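Local coordinates for phospholipase C-beta (PLC-beta) (Sepia officinalis, PDB 3QR0), which belongs to the phospholipase C-beta family, multidomain proteins that join PH, EF-hand-like, TIM-barrel and C2 domains, and carries a bound calcium ion, at residues A[588-593]-A[677-682]; A[637-642]-A[798-803]. All blocks are in the same frame, centred on the assembly; numbering follows the deposited sequence.

Interaction 1. Residues A[588-593]-A[677-682]; sequences YWNAGC and GLPTDT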
loop_
_atom_site.group_PDB
_atom_site.type_symbol
_atom_site.label_atom_id
_atom_site.label_comp_id
_atom_site.label_asym_id
_atom_site.label_seq_id
_atom_site.Cartn_x
_atom_site.Cartn_y
_atom_site.Cartn_z
ATOM N N TYR A 588 -4.194 -17.889 4.172
ATOM C CA TYR A 588 -5.535 -18.104 3.644
ATOM C C TYR A 588 -5.636 -17.820 2.143
ATOM O O TYR A 588 -6.409 -18.481 1.446
ATOM C CB TYR A 588 -6.545 -17.301 4.475
ATOM C CG TYR A 588 -6.444 -17.698 5.934
ATOM C CD1 TYR A 588 -6.981 -18.899 6.378
ATOM C CD2 TYR A 588 -5.738 -16.920 6.846
ATOM C CE1 TYR A 588 -6.859 -19.297 7.697
ATOM C CE2 TYR A 588 -5.610 -17.312 8.168
ATOM C CZ TYR A 588 -6.175 -18.502 8.583
ATOM O OH TYR A 588 -6.057 -18.904 9.889
ATOM N N TRP A 589 -4.852 -16.867 1.640
ATOM C CA TRP A 589 -4.771 -16.651 0.189
ATOM C C TRP A 589 -4.261 -17.897 -0.538
ATOM O O TRP A 589 -4.622 -18.128 -1.699
ATOM C CB TRP A 589 -3.860 -15.472 -0.165
ATOM C CG TRP A 589 -4.394 -14.134 0.197
ATOM C CD1 TRP A 589 -5.705 -13.759 0.288
ATOM C CD2 TRP A 589 -3.623 -12.966 0.475
ATOM N NE1 TRP A 589 -5.797 -12.430 0.630
ATOM C CE2 TRP A 589 -4.533 -11.917 0.747
ATOM C CE3 TRP A 589 -2.253 -12.700 0.525
ATOM C CZ2 TRP A 589 -4.115 -10.634 1.064
ATOM C CZ3 TRP A 589 -1.839 -11.418 0.841
ATOM C CH2 TRP A 589 -2.767 -10.404 1.103
ATOM N N ASN A 590 -3.430 -18.691 0.144
ATOM C CA ASN A 590 -2.925 -19.956 -0.410
ATOM C C ASN A 590 -4.034 -20.982 -0.671
ATOM O O ASN A 590 -3.873 -21.851 -1.519
ATOM C CB ASN A 590 -1.879 -20.592 0.520
ATOM C CG ASN A 590 -0.590 -19.789 0.609
ATOM O OD1 ASN A 590 -0.225 -19.049 -0.312
ATOM N ND2 ASN A 590 0.112 -19.935 1.733
ATOM N N ALA A 591 -5.140 -20.883 0.066
ATOM C CA ALA A 591 -6.311 -21.742 -0.141
ATOM C C ALA A 591 -7.369 -21.080 -1.042
ATOM O O ALA A 591 -8.467 -21.617 -1.219
ATOM C CB ALA A 591 -6.928 -22.113 1.197
ATOM N N GLY A 592 -7.033 -19.920 -1.608
ATOM C CA GLY A 592 -7.929 -19.207 -2.517
ATOM C C GLY A 592 -9.003 -18.370 -1.843
ATOM O O GLY A 592 -9.930 -17.926 -2.522
ATOM N N CYS A 593 -8.884 -18.148 -0.525
ATOM C CA CYS A 593 -9.837 -17.304 0.217
ATOM C C CYS A 593 -9.718 -15.867 -0.265
ATOM O O CYS A 593 -8.615 -15.365 -0.448
ATOM C CB CYS A 593 -9.592 -17.349 1.735
ATOM S SG CYS A 593 -9.723 -18.994 2.460
ATOM N N GLY A 677 4.587 -16.942 1.123
ATOM C CA GLY A 677 3.812 -17.559 0.052
ATOM C C GLY A 677 3.225 -18.842 0.583
ATOM O O GLY A 677 2.692 -18.860 1.684
ATOM N N LEU A 678 3.341 -19.928 -0.177
ATOM C CA LEU A 678 3.005 -21.242 0.353
ATOM C C LEU A 678 3.866 -21.514 1.586
ATOM O O LEU A 678 4.970 -20.975 1.700
ATOM C CB LEU A 678 3.230 -22.342 -0.686
ATOM C CG LEU A 678 2.276 -22.407 -1.887
ATOM C CD1 LEU A 678 2.529 -23.691 -2.662
ATOM C CD2 LEU A 678 0.820 -22.329 -1.456
ATOM N N PRO A 679 3.368 -22.343 2.517
ATOM C CA PRO A 679 4.165 -22.676 3.694
ATOM C C PRO A 679 5.579 -23.145 3.341
ATOM O O PRO A 679 6.536 -22.716 3.978
ATOM C CB PRO A 679 3.360 -23.800 4.354
ATOM C CG PRO A 679 1.963 -23.526 3.967
ATOM C CD PRO A 679 2.016 -22.928 2.590
ATOM N N THR A 680 5.703 -23.985 2.314
ATOM C CA THR A 680 7.013 -24.493 1.880
ATOM C C THR A 680 7.940 -23.401 1.316
ATOM O O THR A 680 9.154 -23.591 1.258
ATOM C CB THR A 680 6.858 -25.626 0.833
ATOM O OG1 THR A 680 8.082 -26.367 0.730
ATOM C CG2 THR A 680 6.474 -25.070 -0.536
ATOM N N ASP A 681 7.369 -22.272 0.899
ATOM C CA ASP A 681 8.137 -21.150 0.347
ATOM C C ASP A 681 8.291 -19.986 1.327
ATOM O O ASP A 681 8.903 -18.968 0.990
ATOM C CB ASP A 681 7.457 -20.620 -0.920
ATOM C CG ASP A 681 7.439 -21.632 -2.054
ATOM O OD1 ASP A 681 8.335 -22.494 -2.101
ATOM O OD2 ASP A 681 6.529 -21.557 -2.908
ATOM N N THR A 682 7.733 -20.116 2.525
ATOM C CA THR A 682 7.751 -19.022 3.483
ATOM C C THR A 682 9.021 -19.089 4.333
ATOM O O THR A 682 9.291 -20.098 4.969
ATOM C CB THR A 682 6.482 -19.037 4.346
ATOM O OG1 THR A 682 5.352 -18.790 3.499
ATOM C CG2 THR A 682 6.547 -17.976 5.435
#

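Interaction 2. Residues A[637-642]-A[798-803]; sequences DPFTES and AAALCA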
loop_
_atom_site.group_PDB
_atom_site.type_symbol
_atom_site.label_atom_id
_atom_site.label_comp_id
_atom_site.label_asym_id
_atom_site.label_seq_id
_atom_site.Cartn_x
_atom_site.Cartn_y
_atom_site.Cartn_z
ATOM N N ASP A 637 -3.077 -28.902 -3.483
ATOM C CA ASP A 637 -2.823 -28.954 -2.051
ATOM C C ASP A 637 -1.802 -27.859 -1.713
ATOM O O ASP A 637 -0.629 -27.979 -2.071
ATOM C CB ASP A 637 -2.298 -30.343 -1.661
ATOM C CG ASP A 637 -2.021 -30.482 -0.171
ATOM O OD1 ASP A 637 -2.218 -29.507 0.587
ATOM O OD2 ASP A 637 -1.607 -31.586 0.245
ATOM N N PRO A 638 -2.246 -26.778 -1.043
ATOM C CA PRO A 638 -1.323 -25.703 -0.682
ATOM C C PRO A 638 -0.234 -26.093 0.319
ATOM O O PRO A 638 0.686 -25.315 0.532
ATOM C CB PRO A 638 -2.240 -24.631 -0.080
ATOM C CG PRO A 638 -3.465 -25.338 0.303
ATOM C CD PRO A 638 -3.635 -26.425 -0.697
ATOM N N PHE A 639 -0.331 -27.281 0.915
ATOM C CA PHE A 639 0.733 -27.797 1.775
ATOM C C PHE A 639 1.765 -28.639 1.022
ATOM O O PHE A 639 2.644 -29.235 1.642
ATOM C CB PHE A 639 0.137 -28.606 2.927
ATOM C CG PHE A 639 -0.672 -27.783 3.870
ATOM C CD1 PHE A 639 -0.047 -27.004 4.838
ATOM C CD2 PHE A 639 -2.056 -27.764 3.788
ATOM C CE1 PHE A 639 -0.784 -26.238 5.709
ATOM C CE2 PHE A 639 -2.802 -26.998 4.654
ATOM C CZ PHE A 639 -2.167 -26.232 5.619
ATOM N N THR A 640 1.665 -28.682 -0.306
ATOM C CA THR A 640 2.626 -29.423 -1.121
ATOM C C THR A 640 4.041 -28.878 -0.930
ATOM O O THR A 640 4.232 -27.672 -0.771
ATOM C CB THR A 640 2.265 -29.374 -2.628
ATOM O OG1 THR A 640 3.211 -30.144 -3.370
ATOM C CG2 THR A 640 2.269 -27.946 -3.155
ATOM N N GLU A 641 5.019 -29.781 -0.928
ATOM C CA GLU A 641 6.435 -29.415 -0.854
ATOM C C GLU A 641 7.153 -29.719 -2.170
ATOM O O GLU A 641 8.380 -29.617 -2.256
ATOM C CB GLU A 641 7.115 -30.167 0.293
ATOM C CG GLU A 641 6.389 -30.053 1.625
ATOM C CD GLU A 641 7.186 -30.642 2.766
ATOM O OE1 GLU A 641 8.242 -30.064 3.105
ATOM O OE2 GLU A 641 6.765 -31.684 3.320
ATOM N N SER A 642 6.386 -30.087 -3.194
ATOM C CA SER A 642 6.938 -30.448 -4.492
ATOM C C SER A 642 6.373 -29.534 -5.569
ATOM O O SER A 642 5.383 -28.827 -5.346
ATOM C CB SER A 642 6.606 -31.903 -4.814
ATOM O OG SER A 642 5.201 -32.098 -4.807
ATOM N N ALA A 798 -0.238 -28.409 10.486
ATOM C CA ALA A 798 -0.090 -27.429 11.566
ATOM C C ALA A 798 1.370 -27.008 11.718
ATOM O O ALA A 798 1.661 -25.833 11.922
ATOM C CB ALA A 798 -0.610 -27.999 12.888
ATOM N N ALA A 799 2.274 -27.981 11.623
ATOM C CA ALA A 799 3.716 -27.732 11.693
ATOM C C ALA A 799 4.198 -26.859 10.538
ATOM O O ALA A 799 5.021 -25.964 10.737
ATOM C CB ALA A 799 4.486 -29.054 11.716
ATOM N N ALA A 800 3.684 -27.122 9.337
ATOM C CA ALA A 800 3.995 -26.304 8.160
ATOM C C ALA A 800 3.659 -24.833 8.390
ATOM O O ALA A 800 4.393 -23.956 7.938
ATOM C CB ALA A 800 3.254 -26.819 6.931
ATOM N N LEU A 801 2.564 -24.572 9.104
ATOM C CA LEU A 801 2.105 -23.198 9.343
ATOM C C LEU A 801 2.962 -22.421 10.346
ATOM O O LEU A 801 2.807 -21.206 10.468
ATOM C CB LEU A 801 0.643 -23.186 9.788
ATOM C CG LEU A 801 -0.362 -23.635 8.726
ATOM C CD1 LEU A 801 -1.740 -23.753 9.350
ATOM C CD2 LEU A 801 -0.388 -22.672 7.523
ATOM N N CYS A 802 3.856 -23.114 11.053
ATOM C CA CYS A 802 4.819 -22.455 11.941
ATOM C C CYS A 802 5.781 -21.527 11.187
ATOM O O CYS A 802 6.270 -20.558 11.761
ATOM C CB CYS A 802 5.612 -23.486 12.750
ATOM S SG CYS A 802 4.619 -24.361 13.997
ATOM N N ALA A 803 6.034 -21.808 9.906
ATOM C CA ALA A 803 6.901 -20.947 9.078
ATOM C C ALA A 803 6.465 -19.475 9.027
ATOM O O ALA A 803 7.292 -18.600 8.791
ATOM C CB ALA A 803 7.001 -21.502 7.658
#

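Interaction 1. Residues A[588-593]-A[677-682]
Asn590 reaches across to Gly677, Leu678 and Pro679 just where a helix of the TIM-barrel Y half ends in a Schellman motif, and the loop it meets belongs to the C2 domain. The motif reads from the backbone: Cys593 N returns to Tyr588 O, Gly592 N returns to Trp589 O, and Gly592 takes a positive phi of 81°. Asn590 sits in the type I turn that runs from Trp589 to Gly592, with its CB directed at the C2 loop. A chi1 of -68° sets its CG beside the backbone N and anti to the carbonyl carbon, which carries the amide toward Gly677 O.

One polar bond crosses the interface. Asn590 ND2 donates to Gly677 O at 2.8 Å, with a nearly straight N-H...O angle of 163°. The acceptor lies close to the plane of the Asn590 amide, whereas the donor stands well above the plane of the Gly677 carbonyl.

Van der Waals contact flanks that bond. The CD2 methyl of Leu678 sits over one face of the amide, 3.6 Å from Asn590 CG, and Pro679 CD comes within 3.6 Å of Asn590 ND2. The Leu678 side chain also packs on Leu713 and Leu716.

The acceptor loop is held in shape by its own bonds. Thr682 OG1 accepts from Gly677 N at 3.1 Å and donates to Leu678 O, tying the two ends of the loop together across the 3-10 turn. Asp681 holds the same loop to its surroundings, since its two carboxylate oxygens accept from Val712 N and Leu713 N. Leu678 O is gripped twice: Asp681 N, at 2.8 Å, and Thr682 OG1, at 2.9 Å, approach that oxygen from opposite faces of its carbonyl plane.

Interaction 2. Residues A[637-642]-A[798-803]
Phe639 N donates to Asp637 OD1 at 2.9 Å, closing an Asx turn whose carboxylate is met from above its plane. A type I turn from Asp637 to Thr640 overlaps it, with Thr640 N bonded to Asp637 O, and an ST turn follows, in which Thr640 OG1 accepts from Ser642 N. These local bonds shape a loop with no regular helix or strand and present Phe639 to residues 798-803, near the end of helix 793-800.

The touching is done by one edge of the ring. Phe639 CD1 meets Ala800 CB at 3.9 Å, and Phe639 CE1 meets Leu801 CG at 4.0 Å, with both partners lying near the ring plane. With its CG beside the backbone N (chi1 -67°), Leu801 brings its branched end closer to the ring than its CB direction would suggest; the two side chains cross at about a right angle. Phe639 also touches Leu553 and Leu801 touches Leu550, so helix 546-555 backs both.

All the polar bonds here lie within a segment and none crosses between them. The union of this loop with the end of helix 793-800 therefore rests on dispersion and the hydrophobic effect, with little directional constraint.

The two contacts are close neighbours, their centres 8 Å apart, and their segments alternate along the chain. Interaction 1 is the buried one, joining the barrel to the C2 loop through a directional hydrogen bond with aliphatic carbons packed against the same amide; interaction 2 lies nearer the surface and is purely apolar. They meet directly where Pro679 CD packs against Pro638 O at 3.4 Å and Thr682 CG2 packs against Ala803 O. Helix 546-555 is shared as well: Leu553 touches Ala591 of interaction 1 and Phe639 of interaction 2. The C2 loop 677-682 is thus bordered by the barrel, the loop 637-642 and the segment 798-803.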